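Local coordinates for response regulator aspartate phosphatase I (PDB 4I1A), which dephosphorylates the sporulation phosphotransferase Spo0F, inhibiting its activity, and activates excision and transfer of the mobile element ICEBs1 by causing inactivation of its repressor ImmR, at residues 332-337 / 368-373; 302-307 / 338-343; 323-328 / 358-363. All coordinates share one frame; numbering follows the deposited sequence.

Contact 1. Residues 332-337 / 368-373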
loop_
_atom_site.group_PDB
_atom_site.type_symbol
_atom_site.label_atom_id
_atom_site.label_comp_id
_atom_site.label_asym_id
_atom_site.label_seq_id
_atom_site.Cartn_x
_atom_site.Cartn_y
_atom_site.Cartn_z
ATOM N N LYS A 332 -13.178 5.621 -9.371
ATOM C CA LYS A 332 -12.447 6.728 -8.747
ATOM C C LYS A 332 -11.093 6.320 -8.167
ATOM O O LYS A 332 -10.617 6.929 -7.212
ATOM C CB LYS A 332 -13.270 7.398 -7.645
ATOM C CG LYS A 332 -14.734 7.619 -7.970
ATOM C CD LYS A 332 -14.939 8.248 -9.329
ATOM C CE LYS A 332 -16.421 8.470 -9.563
ATOM N NZ LYS A 332 -16.705 8.925 -10.943
ATOM N N MET A 333 -10.477 5.290 -8.732
ATOM C CA MET A 333 -9.156 4.852 -8.280
ATOM C C MET A 333 -8.036 5.514 -9.106
ATOM O O MET A 333 -7.283 4.867 -9.840
ATOM C CB MET A 333 -9.079 3.326 -8.314
ATOM C CG MET A 333 -10.305 2.673 -7.677
ATOM S SD MET A 333 -10.232 0.866 -7.652
ATOM C CE MET A 333 -8.976 0.626 -6.395
ATOM N N PHE A 334 -7.949 6.829 -8.970
ATOM C CA PHE A 334 -7.077 7.645 -9.798
ATOM C C PHE A 334 -5.584 7.494 -9.499
ATOM O O PHE A 334 -4.757 7.641 -10.396
ATOM C CB PHE A 334 -7.538 9.101 -9.737
ATOM C CG PHE A 334 -8.953 9.289 -10.200
ATOM C CD1 PHE A 334 -9.323 8.921 -11.486
ATOM C CD2 PHE A 334 -9.921 9.816 -9.351
ATOM C CE1 PHE A 334 -10.642 9.080 -11.927
ATOM C CE2 PHE A 334 -11.234 9.978 -9.781
ATOM C CZ PHE A 334 -11.597 9.603 -11.077
ATOM N N ALA A 335 -5.247 7.179 -8.251
ATOM C CA ALA A 335 -3.860 6.874 -7.895
ATOM C C ALA A 335 -3.363 5.658 -8.686
ATOM O O ALA A 335 -2.315 5.719 -9.341
ATOM C CB ALA A 335 -3.707 6.654 -6.379
ATOM N N ASP A 336 -4.132 4.571 -8.638
ATOM C CA ASP A 336 -3.875 3.379 -9.461
ATOM C C ASP A 336 -3.799 3.700 -10.939
ATOM O O ASP A 336 -2.923 3.209 -11.626
ATOM C CB ASP A 336 -4.938 2.323 -9.219
ATOM C CG ASP A 336 -4.819 1.700 -7.853
ATOM O OD1 ASP A 336 -3.748 1.848 -7.240
ATOM O OD2 ASP A 336 -5.785 1.059 -7.404
ATOM N N VAL A 337 -4.696 4.552 -11.421
ATOM C CA VAL A 337 -4.691 4.936 -12.832
ATOM C C VAL A 337 -3.450 5.748 -13.185
ATOM O O VAL A 337 -2.853 5.574 -14.248
ATOM C CB VAL A 337 -5.960 5.752 -13.212
ATOM C CG1 VAL A 337 -5.820 6.370 -14.620
ATOM C CG2 VAL A 337 -7.199 4.882 -13.126
ATOM N N ARG A 368 -3.950 12.523 -12.410
ATOM C CA ARG A 368 -3.323 13.402 -11.425
ATOM C C ARG A 368 -4.230 14.606 -11.161
ATOM O O ARG A 368 -4.491 14.956 -10.009
ATOM C CB ARG A 368 -1.943 13.855 -11.917
ATOM C CG ARG A 368 -1.190 14.844 -11.011
ATOM C CD ARG A 368 -0.566 16.010 -11.825
ATOM N NE ARG A 368 -1.527 17.081 -12.123
ATOM C CZ ARG A 368 -1.205 18.292 -12.576
ATOM N NH1 ARG A 368 0.062 18.614 -12.790
ATOM N NH2 ARG A 368 -2.154 19.189 -12.810
ATOM N N ARG A 369 -4.719 15.230 -12.230
ATOM C CA ARG A 369 -5.645 16.350 -12.090
ATOM C C ARG A 369 -6.890 15.970 -11.294
ATOM O O ARG A 369 -7.371 16.750 -10.475
ATOM C CB ARG A 369 -6.021 16.923 -13.452
ATOM C CG ARG A 369 -4.862 17.675 -14.110
ATOM C CD ARG A 369 -5.234 18.286 -15.448
ATOM N NE ARG A 369 -4.172 19.181 -15.910
ATOM C CZ ARG A 369 -3.702 19.222 -17.156
ATOM N NH1 ARG A 369 -4.203 18.416 -18.087
ATOM N NH2 ARG A 369 -2.731 20.071 -17.472
ATOM N N LYS A 370 -7.391 14.762 -11.514
ATOM C CA LYS A 370 -8.561 14.306 -10.785
ATOM C C LYS A 370 -8.278 14.094 -9.305
ATOM O O LYS A 370 -9.153 14.324 -8.470
ATOM C CB LYS A 370 -9.164 13.059 -11.440
ATOM C CG LYS A 370 -9.999 13.412 -12.660
ATOM C CD LYS A 370 -10.503 12.194 -13.389
ATOM C CE LYS A 370 -11.581 12.575 -14.396
ATOM N NZ LYS A 370 -12.752 13.216 -13.717
ATOM N N ILE A 371 -7.058 13.680 -8.974
ATOM C CA ILE A 371 -6.661 13.571 -7.571
ATOM C C ILE A 371 -6.638 14.947 -6.882
ATOM O O ILE A 371 -7.237 15.110 -5.830
ATOM C CB ILE A 371 -5.301 12.847 -7.392
ATOM C CG1 ILE A 371 -5.399 11.404 -7.879
ATOM C CG2 ILE A 371 -4.857 12.859 -5.918
ATOM C CD1 ILE A 371 -4.069 10.673 -7.873
ATOM N N LYS A 372 -5.961 15.933 -7.470
ATOM C CA LYS A 372 -5.970 17.291 -6.914
ATOM C C LYS A 372 -7.382 17.869 -6.792
ATOM O O LYS A 372 -7.665 18.634 -5.872
ATOM C CB LYS A 372 -5.110 18.231 -7.756
ATOM C CG LYS A 372 -3.680 17.778 -7.934
ATOM C CD LYS A 372 -2.794 18.884 -8.491
ATOM C CE LYS A 372 -1.337 18.622 -8.131
ATOM N NZ LYS A 372 -1.152 18.451 -6.649
ATOM N N LYS A 373 -8.267 17.505 -7.719
ATOM C CA LYS A 373 -9.640 18.012 -7.705
ATOM C C LYS A 373 -10.490 17.344 -6.608
ATOM O O LYS A 373 -11.564 17.832 -6.253
ATOM C CB LYS A 373 -10.291 17.811 -9.081
ATOM C CG LYS A 373 -11.421 18.774 -9.400
ATOM C CD LYS A 373 -11.973 18.562 -10.812
ATOM C CE LYS A 373 -12.728 17.226 -10.975
ATOM N NZ LYS A 373 -14.106 17.231 -10.385
#
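The aliphatic part of K370 lies across one face of the F334 ring. K370 CB sits 3.9 Å from the ring centroid of F334 and only 8° off the normal, a CH-pi contact made almost over the centre. Further along the lysine, K370 CD comes down near the rim, 3.4 Å from F334 CE1. The opposite face of the ring is met near its rim by K332 CA, 3.6 Å above the plane, so the phenyl is pressed between K370 of the other helix and the backbone of K332, two residues earlier in the chain. F334 CG is anti to the carbonyl carbon (chi1 -59°), which stands the ring beside its backbone N, where both neighbours can reach it. This is the tight part of the contact. Next to it I371 CG1 rests on F334 CB at 3.7 Å. The looser flank is toward A335, an exposed residue: I371 CD1 reaches A335 N at 3.7 Å, but the A335 CB to I371 CD1 distance is 4.3 Å. At the end of the lysine chain K370 bends at chi4, and its NZ remains 6.5 Å from K332 NZ, so the two like charges stay apart. M333 is the N-cap of helix 334-351, following the Schellman motif at K332 that closes helix 318-330. The contact thus joins the first turn of helix 334-351 to the last turns of helix 354-373 across an antiparallel hairpin, while M333 and V337 pack on helix 318-330 and D336 turns to helix 299-313.

Contact 2. Residues 302-307 / 338-343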
loop_
_atom_site.group_PDB
_atom_site.type_symbol
_atom_site.label_atom_id
_atom_site.label_comp_id
_atom_site.label_asym_id
_atom_site.label_seq_id
_atom_site.Cartn_x
_atom_site.Cartn_y
_atom_site.Cartn_z
ATOM N N SER A 302 -8.809 -7.833 -10.613
ATOM C CA SER A 302 -9.275 -8.398 -11.871
ATOM C C SER A 302 -8.965 -7.434 -13.022
ATOM O O SER A 302 -8.431 -7.834 -14.047
ATOM C CB SER A 302 -10.769 -8.706 -11.785
ATOM O OG SER A 302 -11.268 -9.144 -13.031
ATOM N N ALA A 303 -9.266 -6.155 -12.828
ATOM C CA ALA A 303 -8.904 -5.130 -13.804
ATOM C C ALA A 303 -7.381 -4.977 -13.906
ATOM O O ALA A 303 -6.823 -4.803 -14.998
ATOM C CB ALA A 303 -9.564 -3.799 -13.454
ATOM N N LYS A 304 -6.699 -5.062 -12.773
ATOM C CA LYS A 304 -5.253 -4.928 -12.803
ATOM C C LYS A 304 -4.561 -6.091 -13.521
ATOM O O LYS A 304 -3.633 -5.867 -14.305
ATOM C CB LYS A 304 -4.694 -4.692 -11.392
ATOM C CG LYS A 304 -5.009 -3.289 -10.857
ATOM C CD LYS A 304 -4.714 -3.151 -9.365
ATOM C CE LYS A 304 -4.843 -1.682 -8.947
ATOM N NZ LYS A 304 -4.887 -1.489 -7.474
ATOM N N PHE A 305 -5.000 -7.326 -13.262
ATOM C CA PHE A 305 -4.489 -8.472 -14.036
ATOM C C PHE A 305 -4.742 -8.314 -15.539
ATOM O O PHE A 305 -3.889 -8.663 -16.355
ATOM C CB PHE A 305 -5.031 -9.807 -13.516
ATOM C CG PHE A 305 -4.301 -10.314 -12.306
ATOM C CD1 PHE A 305 -2.997 -10.790 -12.415
ATOM C CD2 PHE A 305 -4.895 -10.279 -11.048
ATOM C CE1 PHE A 305 -2.304 -11.243 -11.290
ATOM C CE2 PHE A 305 -4.208 -10.735 -9.921
ATOM C CZ PHE A 305 -2.918 -11.222 -10.045
ATOM N N LYS A 306 -5.877 -7.716 -15.898
ATOM C CA LYS A 306 -6.167 -7.426 -17.308
ATOM C C LYS A 306 -5.150 -6.485 -17.966
ATOM O O LYS A 306 -4.906 -6.576 -19.176
ATOM C CB LYS A 306 -7.599 -6.908 -17.506
ATOM C CG LYS A 306 -8.690 -7.897 -17.090
ATOM C CD LYS A 306 -8.369 -9.338 -17.530
ATOM C CE LYS A 306 -9.055 -10.396 -16.638
ATOM N NZ LYS A 306 -8.626 -10.330 -15.191
ATOM N N ILE A 307 -4.556 -5.590 -17.180
ATOM C CA ILE A 307 -3.500 -4.718 -17.694
ATOM C C ILE A 307 -2.240 -5.532 -17.999
ATOM O O ILE A 307 -1.648 -5.400 -19.074
ATOM C CB ILE A 307 -3.136 -3.576 -16.709
ATOM C CG1 ILE A 307 -4.317 -2.611 -16.538
ATOM C CG2 ILE A 307 -1.882 -2.816 -17.201
ATOM C CD1 ILE A 307 -4.104 -1.600 -15.388
ATOM N N GLU A 338 -3.071 6.641 -12.282
ATOM C CA GLU A 338 -1.915 7.484 -12.504
ATOM C C GLU A 338 -0.630 6.652 -12.516
ATOM O O GLU A 338 0.165 6.726 -13.448
ATOM C CB GLU A 338 -1.847 8.556 -11.419
ATOM C CG GLU A 338 -0.645 9.464 -11.525
ATOM C CD GLU A 338 -0.311 10.129 -10.195
ATOM O OE1 GLU A 338 0.368 11.177 -10.199
ATOM O OE2 GLU A 338 -0.717 9.588 -9.142
ATOM N N ASN A 339 -0.440 5.845 -11.482
ATOM C CA ASN A 339 0.752 5.025 -11.382
ATOM C C ASN A 339 0.869 3.966 -12.481
ATOM O O ASN A 339 1.923 3.829 -13.104
ATOM C CB ASN A 339 0.856 4.410 -9.975
ATOM C CG ASN A 339 1.041 5.477 -8.891
ATOM O OD1 ASN A 339 0.734 5.247 -7.721
ATOM N ND2 ASN A 339 1.542 6.656 -9.288
ATOM N N PHE A 340 -0.212 3.232 -12.734
ATOM C CA PHE A 340 -0.174 2.186 -13.750
ATOM C C PHE A 340 -0.042 2.715 -15.167
ATOM O O PHE A 340 0.661 2.124 -15.993
ATOM C CB PHE A 340 -1.373 1.246 -13.634
ATOM C CG PHE A 340 -1.178 0.178 -12.630
ATOM C CD1 PHE A 340 -0.582 -1.014 -12.994
ATOM C CD2 PHE A 340 -1.553 0.369 -11.303
ATOM C CE1 PHE A 340 -0.380 -2.022 -12.052
ATOM C CE2 PHE A 340 -1.354 -0.630 -10.350
ATOM C CZ PHE A 340 -0.766 -1.828 -10.729
ATOM N N SER A 341 -0.714 3.819 -15.463
ATOM C CA SER A 341 -0.617 4.384 -16.804
ATOM C C SER A 341 0.792 4.917 -17.120
ATOM O O SER A 341 1.213 4.950 -18.291
ATOM C CB SER A 341 -1.648 5.485 -17.009
ATOM O OG SER A 341 -1.402 6.585 -16.161
ATOM N N ILE A 342 1.515 5.344 -16.089
ATOM C CA ILE A 342 2.909 5.731 -16.288
ATOM C C ILE A 342 3.761 4.496 -16.630
ATOM O O ILE A 342 4.606 4.533 -17.536
ATOM C CB ILE A 342 3.486 6.455 -15.057
ATOM C CG1 ILE A 342 2.928 7.880 -14.955
ATOM C CG2 ILE A 342 5.032 6.451 -15.093
ATOM C CD1 ILE A 342 3.194 8.535 -13.558
ATOM N N GLU A 343 3.544 3.404 -15.901
ATOM C CA GLU A 343 4.260 2.161 -16.175
ATOM C C GLU A 343 3.974 1.675 -17.590
ATOM O O GLU A 343 4.870 1.212 -18.298
ATOM C CB GLU A 343 3.862 1.085 -15.172
ATOM C CG GLU A 343 4.260 1.407 -13.746
ATOM C CD GLU A 343 5.203 0.385 -13.180
ATOM O OE1 GLU A 343 5.001 -0.033 -12.017
ATOM O OE2 GLU A 343 6.139 -0.013 -13.909
#
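The F340 ring takes two aliphatic groups from the same side of its plane, both at a slant: K304 CE at one corner and I307 CD1 at the corner diagonally across. K304 CE is 3.9 Å from F340 CE2, and I307 CD1 is 4.3 Å from F340 CD1. This is packing between tetratricopeptide repeats, the helix-pair units that stack into the large domain of Rap proteins: 302-307 lies in predicted TPR 5 and 338-343 in predicted TPR 6. The ring therefore bridges from one repeat to the next. The backbones stay well separated, with I307 CA and F340 CA 8.6 Å apart, and the two helices meet here through side chains alone. The K304 side chain crosses that of F340 at about a right angle; its chain is extended beyond CG, so the hydrocarbon runs past the ring and carries the ammonium onward. There K304 NZ forms salt bridges with E300 OE1 and D336 OD2, and the lysine also makes a cation-pi contact with Y301. Two carboxylates beside this buried lysine would probably favour its charged form. The contact is thus split in kind along one side chain, a methylene packing on the ring and the ammonium beyond it held in salt bridges. I307 and F340 both also touch F325 of helix 318-330, which lies between the two helices joined here, and I307 packs on A324 as well. Within 302-307 the carbonyl S302 O is gripped twice, by K306 N at 3.2 Å and by K306 NZ at 2.8 Å, the two donors arriving from opposite faces of its plane.

Contact 3. Residues 323-328 / 358-363; sequences NAFSYL and NEYYRM
F325 presents a ring face to M363, while Y360 CE1 comes to the ring obliquely. The methionine methyl is the touching atom: M363 CE lies over the F325 face, 3.4 Å from the ring centroid and 17° off the normal. It is displaced toward the inner end of the ring, 3.3 Å from F325 CG. The sulfur stands further back, with M363 SD 4.8 Å from the same centroid and oblique to it, so this Met-aromatic contact is made chiefly through the methyl. M363 CG is anti to the backbone N (chi1 -167°), and the side chain then bends at chi3 to lay CE on the phenyl. Y360 crosses F325 obliquely. The two ring planes meet at 51° with centroids 5.6 Å apart, an arrangement that is neither a stack nor T-shaped. Y360 CE1 bridges F325 CD2 and F325 CE2, each at 3.6 Å, and F325 CD2 in turn lies at the tyrosine's edge, near its plane. Side chains from both helices thus meet in the space between them, F325 CA and M363 CA being 9.3 Å apart. With an alanine at F325, M363 CE would probably lose the surface it rests on and be freer to turn, while Y360 CE1 would face a gap. In the fold, helices 318-330 and 354-373 are separated along the chain by helix 334-351, which packs against both: F325 also touches F340 and V337 there, M363 touches S341, and from helix 299-313 I307 reaches F325. Y360 of helix 354-373 also packs on I321 and K322, about one turn before F325 on helix 318-330.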
loop_
_atom_site.group_PDB
_atom_site.type_symbol
_atom_site.label_atom_id
_atom_site.label_comp_id
_atom_site.label_asym_id
_atom_site.label_seq_id
_atom_site.Cartn_x
_atom_site.Cartn_y
_atom_site.Cartn_z
ATOM N N ASN A 323 -9.714 -0.924 -21.380
ATOM C CA ASN A 323 -10.922 -1.261 -20.627
ATOM C C ASN A 323 -10.661 -1.402 -19.132
ATOM O O ASN A 323 -11.484 -1.027 -18.310
ATOM C CB ASN A 323 -11.573 -2.522 -21.180
ATOM C CG ASN A 323 -11.950 -2.382 -22.651
ATOM O OD1 ASN A 323 -12.008 -3.369 -23.384
ATOM N ND2 ASN A 323 -12.191 -1.147 -23.088
ATOM N N ALA A 324 -9.494 -1.915 -18.780
ATOM C CA ALA A 324 -9.150 -2.037 -17.378
ATOM C C ALA A 324 -9.016 -0.654 -16.716
ATOM O O ALA A 324 -9.474 -0.469 -15.581
ATOM C CB ALA A 324 -7.883 -2.828 -17.232
ATOM N N PHE A 325 -8.401 0.299 -17.429
ATOM C CA PHE A 325 -8.288 1.686 -16.949
ATOM C C PHE A 325 -9.638 2.371 -16.870
ATOM O O PHE A 325 -9.877 3.180 -15.982
ATOM C CB PHE A 325 -7.307 2.532 -17.800
ATOM C CG PHE A 325 -5.858 2.318 -17.426
ATOM C CD1 PHE A 325 -5.377 2.748 -16.200
ATOM C CD2 PHE A 325 -4.988 1.668 -18.283
ATOM C CE1 PHE A 325 -4.053 2.540 -15.841
ATOM C CE2 PHE A 325 -3.667 1.461 -17.931
ATOM C CZ PHE A 325 -3.199 1.894 -16.708
ATOM N N SER A 326 -10.518 2.050 -17.806
ATOM C CA SER A 326 -11.892 2.515 -17.723
ATOM C C SER A 326 -12.514 2.023 -16.421
ATOM O O SER A 326 -13.164 2.790 -15.717
ATOM C CB SER A 326 -12.726 2.002 -18.905
ATOM O OG SER A 326 -12.381 2.647 -20.114
ATOM N N TYR A 327 -12.317 0.746 -16.094
ATOM C CA TYR A 327 -12.954 0.220 -14.893
ATOM C C TYR A 327 -12.425 0.943 -13.663
ATOM O O TYR A 327 -13.202 1.400 -12.818
ATOM C CB TYR A 327 -12.790 -1.299 -14.715
ATOM C CG TYR A 327 -13.350 -1.716 -13.371
ATOM C CD1 TYR A 327 -14.719 -1.949 -13.209
ATOM C CD2 TYR A 327 -12.528 -1.811 -12.246
ATOM C CE1 TYR A 327 -15.246 -2.297 -11.973
ATOM C CE2 TYR A 327 -13.045 -2.159 -11.007
ATOM C CZ TYR A 327 -14.399 -2.398 -10.875
ATOM O OH TYR A 327 -14.898 -2.726 -9.636
ATOM N N LEU A 328 -11.102 1.036 -13.575
ATOM C CA LEU A 328 -10.446 1.685 -12.440
ATOM C C LEU A 328 -10.877 3.140 -12.293
ATOM O O LEU A 328 -11.259 3.572 -11.204
ATOM C CB LEU A 328 -8.931 1.590 -12.576
ATOM C CG LEU A 328 -8.375 0.180 -12.380
ATOM C CD1 LEU A 328 -6.880 0.119 -12.685
ATOM C CD2 LEU A 328 -8.676 -0.317 -10.963
ATOM N N ASN A 358 2.360 8.171 -25.630
ATOM C CA ASN A 358 1.789 9.495 -25.376
ATOM C C ASN A 358 0.372 9.452 -24.814
ATOM O O ASN A 358 0.038 10.225 -23.911
ATOM C CB ASN A 358 1.818 10.353 -26.636
ATOM C CG ASN A 358 3.134 11.077 -26.813
ATOM O OD1 ASN A 358 4.160 10.709 -26.215
ATOM N ND2 ASN A 358 3.118 12.109 -27.644
ATOM N N GLU A 359 -0.446 8.547 -25.355
ATOM C CA GLU A 359 -1.825 8.365 -24.904
ATOM C C GLU A 359 -1.875 8.067 -23.424
ATOM O O GLU A 359 -2.732 8.570 -22.711
ATOM C CB GLU A 359 -2.509 7.239 -25.684
ATOM C CG GLU A 359 -3.799 6.726 -25.044
ATOM C CD GLU A 359 -4.656 5.918 -26.008
ATOM O OE1 GLU A 359 -4.918 6.407 -27.130
ATOM O OE2 GLU A 359 -5.063 4.792 -25.647
ATOM N N TYR A 360 -0.917 7.285 -22.954
ATOM C CA TYR A 360 -0.899 6.890 -21.558
ATOM C C TYR A 360 -0.227 7.911 -20.630
ATOM O O TYR A 360 -0.587 8.007 -19.452
ATOM C CB TYR A 360 -0.328 5.466 -21.411
ATOM C CG TYR A 360 -1.382 4.431 -21.744
ATOM C CD1 TYR A 360 -2.350 4.076 -20.801
ATOM C CD2 TYR A 360 -1.446 3.848 -23.007
ATOM C CE1 TYR A 360 -3.332 3.167 -21.097
ATOM C CE2 TYR A 360 -2.428 2.917 -23.319
ATOM C CZ TYR A 360 -3.371 2.588 -22.356
ATOM O OH TYR A 360 -4.358 1.683 -22.638
ATOM N N TYR A 361 0.720 8.691 -21.152
ATOM C CA TYR A 361 1.250 9.821 -20.375
ATOM C C TYR A 361 0.131 10.839 -20.186
ATOM O O TYR A 361 -0.028 11.383 -19.087
ATOM C CB TYR A 361 2.486 10.474 -21.030
ATOM C CG TYR A 361 3.753 9.634 -20.915
ATOM C CD1 TYR A 361 4.192 9.166 -19.674
ATOM C CD2 TYR A 361 4.507 9.305 -22.048
ATOM C CE1 TYR A 361 5.354 8.387 -19.561
ATOM C CE2 TYR A 361 5.661 8.525 -21.947
ATOM C CZ TYR A 361 6.074 8.065 -20.696
ATOM O OH TYR A 361 7.198 7.286 -20.569
ATOM N N ARG A 362 -0.661 11.054 -21.242
ATOM C CA ARG A 362 -1.802 11.975 -21.183
ATOM C C ARG A 362 -2.794 11.521 -20.143
ATOM O O ARG A 362 -3.344 12.329 -19.405
ATOM C CB ARG A 362 -2.513 12.084 -22.534
ATOM C CG ARG A 362 -1.675 12.784 -23.616
ATOM C CD ARG A 362 -2.479 13.080 -24.878
ATOM N NE ARG A 362 -2.339 14.485 -25.230
ATOM C CZ ARG A 362 -3.346 15.288 -25.534
ATOM N NH1 ARG A 362 -4.579 14.817 -25.562
ATOM N NH2 ARG A 362 -3.113 16.559 -25.822
ATOM N N MET A 363 -2.994 10.213 -20.061
ATOM C CA MET A 363 -3.962 9.672 -19.121
ATOM C C MET A 363 -3.506 9.859 -17.688
ATOM O O MET A 363 -4.314 10.172 -16.806
ATOM C CB MET A 363 -4.235 8.193 -19.390
ATOM C CG MET A 363 -5.450 7.687 -18.636
ATOM S SD MET A 363 -5.948 6.092 -19.246
ATOM C CE MET A 363 -4.675 5.172 -18.474
#

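Contact 1 is a surface contact, whereas contacts 2 and 3 are buried, their centres about 8 Å apart. Contacts 1 and 2 share helix 334-351, contacts 1 and 3 share helix 354-373, and helix 318-330 in contact 3 lies against the elements of contact 2. A phenylalanine is central to each. Contacts 1 and 2, one at the hairpin's exposed end and the other between repeats, both set lysine methylenes and an isoleucine against it; contact 3 has methionine and tyrosine instead. Charge enters differently too: a salt bridge ties contacts 1 and 2 together beyond their packing, whereas contact 3 is apolar and aromatic.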